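PDB 3TCS: racemase, putative from Roseobacter denitrificans, which binds magnesium and, in this crystal, D-alanine, and probably acts as a hydro-lyase or racemase of the enolase superfamily. Local coordinates for residues A165-A170 with L203-S208; Y210-A215 with E232-W237; M221-G226 with D247-D252. All coordinates share one frame; numbering follows the deposited sequence.

How the contacts relate
From the N terminus, contact 1 comes first: it closes the loop from strand 165-169 through helix 184-196 to strand 201-205, a beta-alpha-beta unit of the barrel, and is complete before the others open. Contacts 2 and 3 both start on helix 212-224, at its beginning and its end, and their segments alternate along the chain, so the two loops cross: 210-215 reaches 232-237, while 221-226 reaches 247-252. Together they fasten that helix to the loop after strand 229-231 and to the end of helix 239-248. Contact 1 meets contact 2 through Ser208 OG and Glu232 OE2, and contact 3 through Ile204 CG2 and Leu222 CD1.

Contact 1: A165-A170 with L203-S208; sequences AFKVRA and LIDANS. With MG (magnesium ion), chain J; DAL (D-alanine), chain L.
Leu203 N donates to Phe166 O at 2.7 Å, and Leu203 O accepts from Val168 N. Leu203 CD1 also comes within 3.3 Å of Phe166 O. On the same face of the sheet, Leu203 CB rests 3.7 Å from Lys167 CG, the two side chains crossing at about a right angle. Ile204 points to the opposite face, beside Val168, and Ile204 CD1, at the end of its chain, meets Ala170 CB at 3.6 Å. Helices 147-161 and 184-196 pack on Val168 on this face.

The strands run parallel, their short axes 27° apart, and form a beta-alpha-beta unit of the barrel with helix 184-196. As in other enolase-superfamily enzymes, the C-terminal strand ends carry the active site. Asp205 continues the ladder: its N donates to Val168 O and its O accepts from Ala170 N at 2.9 Å. With CG swung opposite the backbone N (chi1 -164°), its carboxylate reaches the pocket, where Asp205 OD2 binds magnesium at 2.1 Å. Glu231, Glu257, water 1 and the N and O of D-alanine complete the six ligands.

Lys167 NZ approaches on the same face and lies 2.8 Å from the D-alanine N; it is also held by Tyr137 OH and by salt bridges to Glu231 and Glu333. The other carboxylate oxygen, Asp205 OD1, accepts from Asn207 N at 3.0 Å, an Asx turn that ties the metal ligand to the loop just beyond it. The Asn207 amide lies nearly coplanar with the Arg169 guanidinium, 13° between planes, at the edge of that group. CA and CB of D-alanine also lie at the guanidinium edge, near its plane, while Arg169 NE is hydrogen-bonded to Ser140 O.

Contact 2: Y210-A215 with E232-W237; sequences YTPDRA and EPCPYW
Ala215 CB and Pro233 CB meet at 3.8 Å, and beside them Cys234 SG lies between the first turn of helix 212-224 and the loop that follows strand 229-231. In a beta/alpha barrel such as this one, the start of an outer helix and the loop leaving the next strand lie at the same rim, the one that bears the active site.

Cys234 carries much of the apolar contact. Its SG stands opposite its own carbonyl carbon (chi1 -52°), which brings the sulfur to 3.8 Å from Pro212 N and 4.1 Å from Pro212 CG. Helix 239-248 backs this corner, with Val245 against Cys234 and Gln241 against both Pro212 and Pro235.

Further out, the backbone of Tyr210 runs past the loop. The Tyr210 carbonyl meets carbon atoms of the loop: Tyr210 O lies 3.3 Å from Pro235 CD, and the CA of Cys234 makes a CA-H...O contact with the same oxygen. One conventional hydrogen bond joins the segments, from Tyr210 N to Pro233 O at 3.0 Å. It is somewhat bent at the hydrogen (139°), although the donor sits almost in line with the C=O bond (163°). The acceptor is also close to the base of the tyrosine side chain, with Tyr210 CB 3.3 Å from Pro233 O.

At the polar edge Thr211 is the N-cap of helix 212-224: its O accepts from Ala215 N, and the weak capping bond from Arg214 N to Thr211 OG1 measures 3.4 Å.

Contact 3: M221-G226 with D247-D252; sequences MLQDHG and DALDID. With MG (magnesium ion), chain K.
Leu222 and Gln223, on the last turn of helix 212-224, meet Leu249, Asp250 and Ile251, which follow the end of helix 239-248. These are successive outer helices of the beta/alpha barrel, joined here where both end, at the rim away from the active site. A Schellman motif with Gly226 in the C-prime position terminates the first helix.

The apolar part is small. Ile251 holds CG1 opposite its backbone N (chi1 -175°), and Ile251 CD1, at the end of this extended branch, touches Leu222 CB at 3.8 Å. Phe227 packs against both residues, and Leu222 also touches Phe230 of strand 229-231, which places the pair between helix and barrel. Gln223 adds its aliphatic part, with Gln223 CG 3.9 Å from Ile251 CB.

The polar part depends on the Gln223 amide. Its chain is extended beyond CG (chi2 180°) and carries the amide into the turn, where the Gln223 atom modelled as NE2 lies 2.7 Å from Asp250 N and 3.0 Å from Ile251 N. Two nitrogens so near a third suggest that the amide is turned over in the model, in which case its oxygen may accept from one or both. Were Gln223 replaced by alanine, the turn would probably lose whatever hydrogen bonds the amide forms with the N atoms of Asp250 and Ile251, and a gap is likely to open beside Ile251 CB.

Metal coordination occurs at the other side of the same turn. Leu249 O binds magnesium at 2.0 Å, Thr246 O is the other protein ligand, and four waters fill the remaining positions. Two of these waters also bond to the backbone beyond Leu249: water 3 donates to Asp250 O at 2.9 Å, and water 4 to Ile251 O at 2.7 Å.

Contact 1: A165-A170 with L203-S208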
ATOM      1  N   ALA B 165     -22.591  23.337 -10.224  1.00  7.12           N
ATOM      2  CA  ALA B 165     -21.590  23.086  -9.187  1.00  7.91           C
ATOM      3  C   ALA B 165     -20.255  22.957  -9.916  1.00  7.21           C
ATOM      4  O   ALA B 165     -20.190  22.368 -10.997  1.00  8.04           O
ATOM      5  CB  ALA B 165     -21.919  21.801  -8.415  1.00  6.86           C
ATOM      6  N   PHE B 166     -19.199  23.518  -9.331  1.00  7.08           N
ATOM      7  CA  PHE B 166     -17.879  23.516  -9.954  1.00  7.08           C
ATOM      8  C   PHE B 166     -16.756  23.379  -8.936  1.00  8.39           C
ATOM      9  O   PHE B 166     -16.811  23.984  -7.868  1.00  8.31           O
ATOM     10  CB  PHE B 166     -17.676  24.837 -10.709  1.00  9.36           C
ATOM     11  CG  PHE B 166     -18.765  25.147 -11.686  1.00  8.43           C
ATOM     12  CD1 PHE B 166     -18.623  24.815 -13.027  1.00  8.30           C
ATOM     13  CD2 PHE B 166     -19.970  25.695 -11.251  1.00  9.67           C
ATOM     14  CE1 PHE B 166     -19.675  25.015 -13.925  1.00 10.11           C
ATOM     15  CE2 PHE B 166     -21.026  25.899 -12.138  1.00 10.76           C
ATOM     16  CZ  PHE B 166     -20.876  25.556 -13.478  1.00 10.37           C
ATOM     17  N   LYS B 167     -15.734  22.600  -9.276  1.00  8.42           N
ATOM     18  CA  LYS B 167     -14.584  22.436  -8.392  1.00  8.14           C
ATOM     19  C   LYS B 167     -13.288  22.831  -9.103  1.00  9.52           C
ATOM     20  O   LYS B 167     -13.041  22.426 -10.240  1.00  9.50           O
ATOM     21  CB  LYS B 167     -14.468  20.990  -7.887  1.00  9.82           C
ATOM     22  CG  LYS B 167     -13.389  20.834  -6.799  1.00  8.93           C
ATOM     23  CD  LYS B 167     -13.459  19.488  -6.071  1.00  7.74           C
ATOM     24  CE  LYS B 167     -12.814  18.355  -6.863  1.00  9.49           C
ATOM     25  NZ  LYS B 167     -12.946  17.049  -6.129  1.00  7.94           N
ATOM     26  N   VAL B 168     -12.469  23.631  -8.429  1.00  8.92           N
ATOM     27  CA  VAL B 168     -11.197  24.067  -8.985  1.00  9.80           C
ATOM     28  C   VAL B 168     -10.092  23.674  -8.009  1.00  9.83           C
ATOM     29  O   VAL B 168     -10.366  23.050  -6.982  1.00 10.08           O
ATOM     30  CB  VAL B 168     -11.176  25.600  -9.233  1.00 10.06           C
ATOM     31  CG1 VAL B 168     -12.243  25.968 -10.250  1.00  9.40           C
ATOM     32  CG2 VAL B 168     -11.390  26.353  -7.927  1.00  9.24           C
ATOM     33  N   ARG B 169      -8.853  24.044  -8.319  1.00 10.00           N
ATOM     34  CA  ARG B 169      -7.713  23.676  -7.480  1.00 10.48           C
ATOM     35  C   ARG B 169      -7.075  24.826  -6.717  1.00 10.91           C
ATOM     36  O   ARG B 169      -6.984  25.947  -7.220  1.00 11.05           O
ATOM     37  CB  ARG B 169      -6.630  23.017  -8.342  1.00 10.30           C
ATOM     38  CG  ARG B 169      -7.131  21.874  -9.213  1.00 11.46           C
ATOM     39  CD  ARG B 169      -7.430  20.629  -8.391  1.00  9.61           C
ATOM     40  NE  ARG B 169      -8.482  19.821  -9.004  1.00 10.40           N
ATOM     41  CZ  ARG B 169      -8.855  18.621  -8.570  1.00 11.15           C
ATOM     42  NH1 ARG B 169      -8.257  18.073  -7.523  1.00  9.69           N
ATOM     43  NH2 ARG B 169      -9.849  17.983  -9.166  1.00  9.76           N
ATOM     44  N   ALA B 170      -6.614  24.517  -5.507  1.00  8.35           N
ATOM     45  CA  ALA B 170      -5.943  25.479  -4.641  1.00 11.34           C
ATOM     46  C   ALA B 170      -4.530  24.956  -4.395  1.00 11.77           C
ATOM     47  O   ALA B 170      -4.284  23.754  -4.498  1.00 12.00           O
ATOM     48  CB  ALA B 170      -6.689  25.609  -3.305  1.00 10.69           C
ATOM     49  N   LEU B 203     -16.678  24.520  -5.215  1.00  7.97           N
ATOM     50  CA  LEU B 203     -15.860  23.601  -4.439  1.00  7.34           C
ATOM     51  C   LEU B 203     -14.396  23.853  -4.771  1.00  6.79           C
ATOM     52  O   LEU B 203     -14.079  24.408  -5.822  1.00  6.39           O
ATOM     53  CB  LEU B 203     -16.187  22.155  -4.816  1.00  6.94           C
ATOM     54  CG  LEU B 203     -17.612  21.618  -4.669  1.00 10.35           C
ATOM     55  CD1 LEU B 203     -18.557  22.289  -5.671  1.00 12.23           C
ATOM     56  CD2 LEU B 203     -17.583  20.115  -4.899  1.00  9.81           C
ATOM     57  N   ILE B 204     -13.500  23.448  -3.885  1.00  6.71           N
ATOM     58  CA  ILE B 204     -12.083  23.614  -4.167  1.00  8.52           C
ATOM     59  C   ILE B 204     -11.342  22.409  -3.587  1.00  9.11           C
ATOM     60  O   ILE B 204     -11.809  21.788  -2.632  1.00  9.65           O
ATOM     61  CB  ILE B 204     -11.545  24.953  -3.600  1.00  7.90           C
ATOM     62  CG1 ILE B 204     -10.294  25.369  -4.377  1.00  8.53           C
ATOM     63  CG2 ILE B 204     -11.247  24.817  -2.114  1.00  9.70           C
ATOM     64  CD1 ILE B 204      -9.928  26.841  -4.222  1.00  7.57           C
ATOM     65  N   ASP B 205     -10.204  22.067  -4.184  1.00  7.53           N
ATOM     66  CA  ASP B 205      -9.421  20.910  -3.750  1.00  6.58           C
ATOM     67  C   ASP B 205      -7.963  21.344  -3.639  1.00  8.09           C
ATOM     68  O   ASP B 205      -7.395  21.845  -4.607  1.00  8.13           O
ATOM     69  CB  ASP B 205      -9.548  19.795  -4.798  1.00  8.44           C
ATOM     70  CG  ASP B 205      -9.115  18.436  -4.275  1.00  9.13           C
ATOM     71  OD1 ASP B 205      -8.209  18.377  -3.416  1.00  8.59           O
ATOM     72  OD2 ASP B 205      -9.681  17.425  -4.748  1.00  9.17           O
ATOM     73  N   ALA B 206      -7.355  21.152  -2.472  1.00  8.06           N
ATOM     74  CA  ALA B 206      -5.963  21.560  -2.270  1.00  8.58           C
ATOM     75  C   ALA B 206      -4.955  20.423  -2.420  1.00  8.78           C
ATOM     76  O   ALA B 206      -3.746  20.633  -2.306  1.00 10.13           O
ATOM     77  CB  ALA B 206      -5.810  22.209  -0.897  1.00  9.92           C
ATOM     78  N   ASN B 207      -5.462  19.222  -2.664  1.00  8.67           N
ATOM     79  CA  ASN B 207      -4.630  18.038  -2.842  1.00  9.80           C
ATOM     80  C   ASN B 207      -3.418  17.928  -1.914  1.00 10.42           C
ATOM     81  O   ASN B 207      -2.280  17.844  -2.374  1.00  9.41           O
ATOM     82  CB  ASN B 207      -4.191  17.941  -4.310  1.00 10.65           C
ATOM     83  CG  ASN B 207      -5.353  17.603  -5.241  1.00 13.76           C
ATOM     84  OD1 ASN B 207      -5.825  16.460  -5.282  1.00 14.68           O
ATOM     85  ND2 ASN B 207      -5.832  18.601  -5.975  1.00  9.14           N
ATOM     86  N   SER B 208      -3.677  17.938  -0.605  1.00 10.90           N
ATOM     87  CA  SER B 208      -2.644  17.793   0.425  1.00 11.66           C
ATOM     88  C   SER B 208      -1.561  18.868   0.484  1.00 12.30           C
ATOM     89  O   SER B 208      -0.471  18.624   0.997  1.00 12.92           O
ATOM     90  CB  SER B 208      -1.960  16.427   0.281  1.00 12.81           C
ATOM     91  OG  SER B 208      -2.855  15.363   0.552  1.00 13.36           O
TER
HETATM   92 MG    MG J 368      -9.643  15.373  -4.474  1.00 10.98          MG
HETATM   93  N   DAL L 370     -11.024  15.008  -6.362  1.00 11.02           N
HETATM   94  CA  DAL L 370      -9.996  15.472  -7.311  1.00 13.70           C
HETATM   95  CB  DAL L 370     -10.293  14.959  -8.713  1.00  9.29           C
HETATM   96  C   DAL L 370      -8.656  14.975  -6.885  1.00 13.37           C
HETATM   97  O   DAL L 370      -8.219  15.277  -5.822  1.00 20.29           O
HETATM   98  O   HOH W   1      -8.044  15.719  -3.157  1.00 10.81           O

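Contact 2: Y210-A215 with E232-W237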
ATOM      1  N   TYR B 210      -1.506  22.133   2.105  1.00 13.31           N
ATOM      2  CA  TYR B 210      -1.327  22.936   3.314  1.00 14.58           C
ATOM      3  C   TYR B 210      -1.086  22.345   4.691  1.00 14.15           C
ATOM      4  O   TYR B 210      -1.383  21.187   4.962  1.00 14.60           O
ATOM      5  CB  TYR B 210      -2.529  23.870   3.449  1.00 12.78           C
ATOM      6  CG  TYR B 210      -2.875  24.635   2.197  1.00 15.61           C
ATOM      7  CD1 TYR B 210      -1.944  25.480   1.597  1.00 15.26           C
ATOM      8  CD2 TYR B 210      -4.150  24.548   1.633  1.00 15.99           C
ATOM      9  CE1 TYR B 210      -2.271  26.227   0.469  1.00 15.98           C
ATOM     10  CE2 TYR B 210      -4.488  25.294   0.498  1.00 15.97           C
ATOM     11  CZ  TYR B 210      -3.540  26.133  -0.072  1.00 16.07           C
ATOM     12  OH  TYR B 210      -3.869  26.900  -1.163  1.00 13.66           O
ATOM     13  N   THR B 211      -0.544  23.194   5.562  1.00 15.53           N
ATOM     14  CA  THR B 211      -0.327  22.854   6.961  1.00 13.94           C
ATOM     15  C   THR B 211      -1.665  23.314   7.541  1.00 13.69           C
ATOM     16  O   THR B 211      -2.365  24.112   6.914  1.00 12.32           O
ATOM     17  CB  THR B 211       0.797  23.700   7.601  1.00 14.11           C
ATOM     18  OG1 THR B 211       0.495  25.094   7.443  1.00 14.91           O
ATOM     19  CG2 THR B 211       2.137  23.392   6.956  1.00 17.11           C
ATOM     20  N   PRO B 212      -2.049  22.822   8.730  1.00 13.70           N
ATOM     21  CA  PRO B 212      -3.331  23.255   9.293  1.00 14.38           C
ATOM     22  C   PRO B 212      -3.546  24.772   9.363  1.00 15.92           C
ATOM     23  O   PRO B 212      -4.619  25.262   9.008  1.00 13.66           O
ATOM     24  CB  PRO B 212      -3.338  22.592  10.668  1.00 15.78           C
ATOM     25  CG  PRO B 212      -2.639  21.306  10.395  1.00 15.11           C
ATOM     26  CD  PRO B 212      -1.461  21.742   9.542  1.00 14.18           C
ATOM     27  N   ASP B 213      -2.536  25.517   9.810  1.00 16.16           N
ATOM     28  CA  ASP B 213      -2.674  26.972   9.910  1.00 17.64           C
ATOM     29  C   ASP B 213      -2.932  27.645   8.569  1.00 16.35           C
ATOM     30  O   ASP B 213      -3.813  28.493   8.456  1.00 15.78           O
ATOM     31  CB  ASP B 213      -1.435  27.598  10.559  1.00 21.79           C
ATOM     32  CG  ASP B 213      -1.367  27.333  12.045  1.00 25.83           C
ATOM     33  OD1 ASP B 213      -2.435  27.342  12.692  1.00 29.73           O
ATOM     34  OD2 ASP B 213      -0.252  27.128  12.571  1.00 29.55           O
ATOM     35  N   ARG B 214      -2.165  27.270   7.552  1.00 15.21           N
ATOM     36  CA  ARG B 214      -2.339  27.859   6.232  1.00 14.34           C
ATOM     37  C   ARG B 214      -3.690  27.468   5.634  1.00 14.34           C
ATOM     38  O   ARG B 214      -4.343  28.278   4.970  1.00 13.01           O
ATOM     39  CB  ARG B 214      -1.199  27.425   5.304  1.00 14.38           C
ATOM     40  CG  ARG B 214      -1.345  27.893   3.858  1.00 16.35           C
ATOM     41  CD  ARG B 214      -1.577  29.402   3.750  1.00 18.75           C
ATOM     42  NE  ARG B 214      -1.690  29.809   2.351  1.00 19.83           N
ATOM     43  CZ  ARG B 214      -2.221  30.952   1.930  1.00 21.34           C
ATOM     44  NH1 ARG B 214      -2.703  31.832   2.801  1.00 20.94           N
ATOM     45  NH2 ARG B 214      -2.275  31.211   0.629  1.00 21.64           N
ATOM     46  N   ALA B 215      -4.108  26.228   5.871  1.00 12.30           N
ATOM     47  CA  ALA B 215      -5.387  25.745   5.362  1.00 12.62           C
ATOM     48  C   ALA B 215      -6.527  26.534   5.993  1.00 11.57           C
ATOM     49  O   ALA B 215      -7.530  26.830   5.338  1.00 13.34           O
ATOM     50  CB  ALA B 215      -5.552  24.254   5.666  1.00 10.95           C
ATOM     51  N   GLU B 232      -9.337  17.960   0.850  1.00  6.49           N
ATOM     52  CA  GLU B 232      -7.962  17.581   1.171  1.00  8.08           C
ATOM     53  C   GLU B 232      -7.054  18.776   1.451  1.00  9.24           C
ATOM     54  O   GLU B 232      -6.060  19.003   0.754  1.00  7.97           O
ATOM     55  CB  GLU B 232      -7.399  16.746   0.019  1.00  8.40           C
ATOM     56  CG  GLU B 232      -6.248  15.839   0.402  1.00  8.08           C
ATOM     57  CD  GLU B 232      -5.846  14.919  -0.739  1.00 11.42           C
ATOM     58  OE1 GLU B 232      -6.727  14.194  -1.244  1.00 12.15           O
ATOM     59  OE2 GLU B 232      -4.659  14.921  -1.129  1.00 12.06           O
ATOM     60  N   PRO B 233      -7.380  19.556   2.490  1.00  8.70           N
ATOM     61  CA  PRO B 233      -6.570  20.726   2.831  1.00  8.99           C
ATOM     62  C   PRO B 233      -5.133  20.401   3.230  1.00 11.61           C
ATOM     63  O   PRO B 233      -4.208  21.128   2.865  1.00 10.98           O
ATOM     64  CB  PRO B 233      -7.353  21.366   3.973  1.00  9.78           C
ATOM     65  CG  PRO B 233      -8.020  20.194   4.628  1.00  9.56           C
ATOM     66  CD  PRO B 233      -8.493  19.390   3.439  1.00  9.36           C
ATOM     67  N   CYS B 234      -4.958  19.308   3.973  1.00 10.07           N
ATOM     68  CA  CYS B 234      -3.637  18.899   4.451  1.00 11.42           C
ATOM     69  C   CYS B 234      -3.226  17.526   3.936  1.00 11.03           C
ATOM     70  O   CYS B 234      -4.052  16.784   3.398  1.00 11.21           O
ATOM     71  CB  CYS B 234      -3.633  18.859   5.983  1.00 11.06           C
ATOM     72  SG  CYS B 234      -4.234  20.357   6.790  1.00 13.76           S
ATOM     73  N   PRO B 235      -1.937  17.167   4.091  1.00 11.39           N
ATOM     74  CA  PRO B 235      -1.472  15.853   3.632  1.00 10.99           C
ATOM     75  C   PRO B 235      -2.492  14.817   4.104  1.00 11.85           C
ATOM     76  O   PRO B 235      -2.778  14.714   5.298  1.00 11.84           O
ATOM     77  CB  PRO B 235      -0.121  15.715   4.319  1.00 11.72           C
ATOM     78  CG  PRO B 235       0.397  17.137   4.271  1.00 12.78           C
ATOM     79  CD  PRO B 235      -0.827  17.950   4.670  1.00 11.01           C
ATOM     80  N   TYR B 236      -3.044  14.056   3.165  1.00 10.83           N
ATOM     81  CA  TYR B 236      -4.079  13.083   3.497  1.00 11.49           C
ATOM     82  C   TYR B 236      -3.718  12.029   4.537  1.00 12.52           C
ATOM     83  O   TYR B 236      -4.605  11.503   5.214  1.00 12.73           O
ATOM     84  CB  TYR B 236      -4.599  12.412   2.219  1.00 10.61           C
ATOM     85  CG  TYR B 236      -3.705  11.342   1.625  1.00 11.71           C
ATOM     86  CD1 TYR B 236      -3.655  10.062   2.179  1.00 13.32           C
ATOM     87  CD2 TYR B 236      -2.943  11.600   0.483  1.00 12.42           C
ATOM     88  CE1 TYR B 236      -2.866   9.059   1.605  1.00 12.86           C
ATOM     89  CE2 TYR B 236      -2.150  10.606  -0.100  1.00 12.13           C
ATOM     90  CZ  TYR B 236      -2.118   9.339   0.465  1.00 13.47           C
ATOM     91  OH  TYR B 236      -1.353   8.354  -0.124  1.00 12.17           O
ATOM     92  N   TRP B 237      -2.428  11.727   4.662  1.00 12.32           N
ATOM     93  CA  TRP B 237      -1.955  10.732   5.619  1.00 15.91           C
ATOM     94  C   TRP B 237      -1.792  11.275   7.039  1.00 17.55           C
ATOM     95  O   TRP B 237      -1.389  10.543   7.939  1.00 19.79           O
ATOM     96  CB  TRP B 237      -0.632  10.125   5.137  1.00 16.09           C
ATOM     97  CG  TRP B 237       0.467  11.127   4.893  1.00 15.64           C
ATOM     98  CD1 TRP B 237       1.396  11.563   5.794  1.00 16.08           C
ATOM     99  CD2 TRP B 237       0.738  11.820   3.668  1.00 15.78           C
ATOM    100  NE1 TRP B 237       2.229  12.483   5.205  1.00 17.72           N
ATOM    101  CE2 TRP B 237       1.849  12.660   3.900  1.00 16.35           C
ATOM    102  CE3 TRP B 237       0.150  11.813   2.396  1.00 17.08           C
ATOM    103  CZ2 TRP B 237       2.387  13.488   2.908  1.00 17.70           C
ATOM    104  CZ3 TRP B 237       0.683  12.637   1.406  1.00 18.39           C
ATOM    105  CH2 TRP B 237       1.793  13.463   1.671  1.00 19.31           C
TER

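Contact 3: M221-G226 with D247-D252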
ATOM      1  N   MET B 221     -10.947  32.430   3.457  1.00 12.10           N
ATOM      2  CA  MET B 221     -11.185  33.069   2.167  1.00 13.74           C
ATOM      3  C   MET B 221     -12.335  32.365   1.457  1.00 12.03           C
ATOM      4  O   MET B 221     -13.176  33.008   0.833  1.00 12.07           O
ATOM      5  CB  MET B 221      -9.941  33.000   1.281  1.00 15.83           C
ATOM      6  CG  MET B 221      -8.720  33.684   1.857  1.00 20.67           C
ATOM      7  SD  MET B 221      -7.416  33.819   0.614  1.00 29.84           S
ATOM      8  CE  MET B 221      -6.668  32.212   0.712  1.00 24.39           C
ATOM      9  N   LEU B 222     -12.360  31.038   1.546  1.00 11.22           N
ATOM     10  CA  LEU B 222     -13.418  30.256   0.913  1.00 10.03           C
ATOM     11  C   LEU B 222     -14.767  30.616   1.531  1.00 10.67           C
ATOM     12  O   LEU B 222     -15.744  30.856   0.820  1.00 11.50           O
ATOM     13  CB  LEU B 222     -13.140  28.755   1.082  1.00  8.90           C
ATOM     14  CG  LEU B 222     -11.887  28.232   0.368  1.00  9.43           C
ATOM     15  CD1 LEU B 222     -11.586  26.807   0.822  1.00  8.00           C
ATOM     16  CD2 LEU B 222     -12.092  28.295  -1.145  1.00  7.67           C
ATOM     17  N   GLN B 223     -14.825  30.660   2.857  1.00 10.18           N
ATOM     18  CA  GLN B 223     -16.068  31.011   3.534  1.00 11.80           C
ATOM     19  C   GLN B 223     -16.499  32.432   3.164  1.00 12.09           C
ATOM     20  O   GLN B 223     -17.691  32.700   3.018  1.00 10.47           O
ATOM     21  CB  GLN B 223     -15.900  30.890   5.050  1.00 12.23           C
ATOM     22  CG  GLN B 223     -15.488  29.497   5.498  1.00 11.05           C
ATOM     23  CD  GLN B 223     -15.316  29.384   6.995  1.00 13.79           C
ATOM     24  OE1 GLN B 223     -15.144  30.390   7.695  1.00 15.82           O
ATOM     25  NE2 GLN B 223     -15.345  28.160   7.499  1.00  8.49           N
ATOM     26  N   ASP B 224     -15.533  33.335   3.000  1.00 12.12           N
ATOM     27  CA  ASP B 224     -15.837  34.726   2.641  1.00 14.11           C
ATOM     28  C   ASP B 224     -16.481  34.848   1.262  1.00 14.28           C
ATOM     29  O   ASP B 224     -17.073  35.877   0.941  1.00 13.57           O
ATOM     30  CB  ASP B 224     -14.575  35.599   2.651  1.00 15.95           C
ATOM     31  CG  ASP B 224     -14.006  35.806   4.040  1.00 19.46           C
ATOM     32  OD1 ASP B 224     -14.740  35.624   5.033  1.00 20.84           O
ATOM     33  OD2 ASP B 224     -12.815  36.172   4.132  1.00 21.36           O
ATOM     34  N   HIS B 225     -16.350  33.816   0.434  1.00 12.33           N
ATOM     35  CA  HIS B 225     -16.949  33.862  -0.892  1.00 12.53           C
ATOM     36  C   HIS B 225     -17.974  32.761  -1.132  1.00 12.82           C
ATOM     37  O   HIS B 225     -18.257  32.391  -2.271  1.00 12.56           O
ATOM     38  CB  HIS B 225     -15.867  33.830  -1.969  1.00 13.32           C
ATOM     39  CG  HIS B 225     -14.995  35.045  -1.960  1.00 13.37           C
ATOM     40  ND1 HIS B 225     -13.914  35.177  -1.117  1.00 15.39           N
ATOM     41  CD2 HIS B 225     -15.092  36.215  -2.634  1.00 14.71           C
ATOM     42  CE1 HIS B 225     -13.382  36.377  -1.269  1.00 15.77           C
ATOM     43  NE2 HIS B 225     -14.079  37.027  -2.184  1.00 15.40           N
ATOM     44  N   GLY B 226     -18.523  32.242  -0.042  1.00 12.48           N
ATOM     45  CA  GLY B 226     -19.556  31.231  -0.140  1.00 13.16           C
ATOM     46  C   GLY B 226     -19.236  29.845  -0.666  1.00 11.55           C
ATOM     47  O   GLY B 226     -20.164  29.135  -1.037  1.00 13.40           O
ATOM     48  N   ASP B 247     -12.313  21.029  12.382  1.00 12.75           N
ATOM     49  CA  ASP B 247     -12.807  21.591  13.636  1.00 14.27           C
ATOM     50  C   ASP B 247     -12.812  23.118  13.668  1.00 14.25           C
ATOM     51  O   ASP B 247     -13.707  23.724  14.259  1.00 14.82           O
ATOM     52  CB  ASP B 247     -11.990  21.055  14.820  1.00 15.44           C
ATOM     53  CG  ASP B 247     -12.225  19.567  15.071  1.00 18.95           C
ATOM     54  OD1 ASP B 247     -13.259  19.037  14.616  1.00 19.25           O
ATOM     55  OD2 ASP B 247     -11.383  18.929  15.735  1.00 18.39           O
ATOM     56  N   ALA B 248     -11.831  23.739  13.019  1.00 14.10           N
ATOM     57  CA  ALA B 248     -11.725  25.198  13.007  1.00 13.44           C
ATOM     58  C   ALA B 248     -12.628  25.907  12.003  1.00 14.55           C
ATOM     59  O   ALA B 248     -13.061  27.036  12.245  1.00 13.92           O
ATOM     60  CB  ALA B 248     -10.277  25.606  12.758  1.00 14.14           C
ATOM     61  N   LEU B 249     -12.912  25.248  10.886  1.00 11.72           N
ATOM     62  CA  LEU B 249     -13.727  25.834   9.830  1.00 13.10           C
ATOM     63  C   LEU B 249     -15.192  25.427   9.822  1.00 13.58           C
ATOM     64  O   LEU B 249     -15.546  24.323  10.240  1.00 12.89           O
ATOM     65  CB  LEU B 249     -13.130  25.480   8.468  1.00 11.68           C
ATOM     66  CG  LEU B 249     -11.732  26.003   8.151  1.00 12.35           C
ATOM     67  CD1 LEU B 249     -11.325  25.508   6.767  1.00 11.65           C
ATOM     68  CD2 LEU B 249     -11.730  27.527   8.193  1.00 11.64           C
ATOM     69  N   ASP B 250     -16.038  26.333   9.334  1.00 14.14           N
ATOM     70  CA  ASP B 250     -17.468  26.071   9.220  1.00 14.63           C
ATOM     71  C   ASP B 250     -17.710  25.329   7.909  1.00 14.03           C
ATOM     72  O   ASP B 250     -18.515  24.404   7.847  1.00 13.25           O
ATOM     73  CB  ASP B 250     -18.267  27.378   9.207  1.00 18.56           C
ATOM     74  CG  ASP B 250     -18.252  28.088  10.549  1.00 25.27           C
ATOM     75  OD1 ASP B 250     -18.490  27.419  11.578  1.00 26.90           O
ATOM     76  OD2 ASP B 250     -18.014  29.317  10.574  1.00 28.70           O
ATOM     77  N   ILE B 251     -17.011  25.751   6.860  1.00 12.03           N
ATOM     78  CA  ILE B 251     -17.147  25.131   5.541  1.00 11.35           C
ATOM     79  C   ILE B 251     -16.848  23.635   5.641  1.00  9.47           C
ATOM     80  O   ILE B 251     -15.989  23.230   6.417  1.00 10.48           O
ATOM     81  CB  ILE B 251     -16.181  25.801   4.528  1.00 10.96           C
ATOM     82  CG1 ILE B 251     -16.401  25.233   3.124  1.00 11.07           C
ATOM     83  CG2 ILE B 251     -14.740  25.598   4.967  1.00 11.27           C
ATOM     84  CD1 ILE B 251     -15.636  25.991   2.050  1.00 10.14           C
ATOM     85  N   ASP B 252     -17.566  22.813   4.876  1.00  9.23           N
ATOM     86  CA  ASP B 252     -17.332  21.369   4.913  1.00 10.26           C
ATOM     87  C   ASP B 252     -15.915  21.035   4.439  1.00 10.65           C
ATOM     88  O   ASP B 252     -15.460  21.549   3.417  1.00 10.22           O
ATOM     89  CB  ASP B 252     -18.323  20.615   4.009  1.00  9.56           C
ATOM     90  CG  ASP B 252     -19.728  20.519   4.594  1.00 13.35           C
ATOM     91  OD1 ASP B 252     -19.895  20.601   5.832  1.00 12.97           O
ATOM     92  OD2 ASP B 252     -20.671  20.333   3.801  1.00 15.91           O
TER
HETATM   93 MG    MG K 369     -15.946  22.377  10.740  1.00 14.56          MG
HETATM   94  O   HOH W   2     -16.337  22.916  12.654  1.00 11.64           O
HETATM   95  O   HOH W   3     -18.111  22.760  10.231  1.00 15.39           O
HETATM   96  O   HOH W   4     -15.786  21.776   8.634  1.00 13.23           O
HETATM   97  O   HOH W   5     -16.670  20.391  11.103  1.00 12.91           O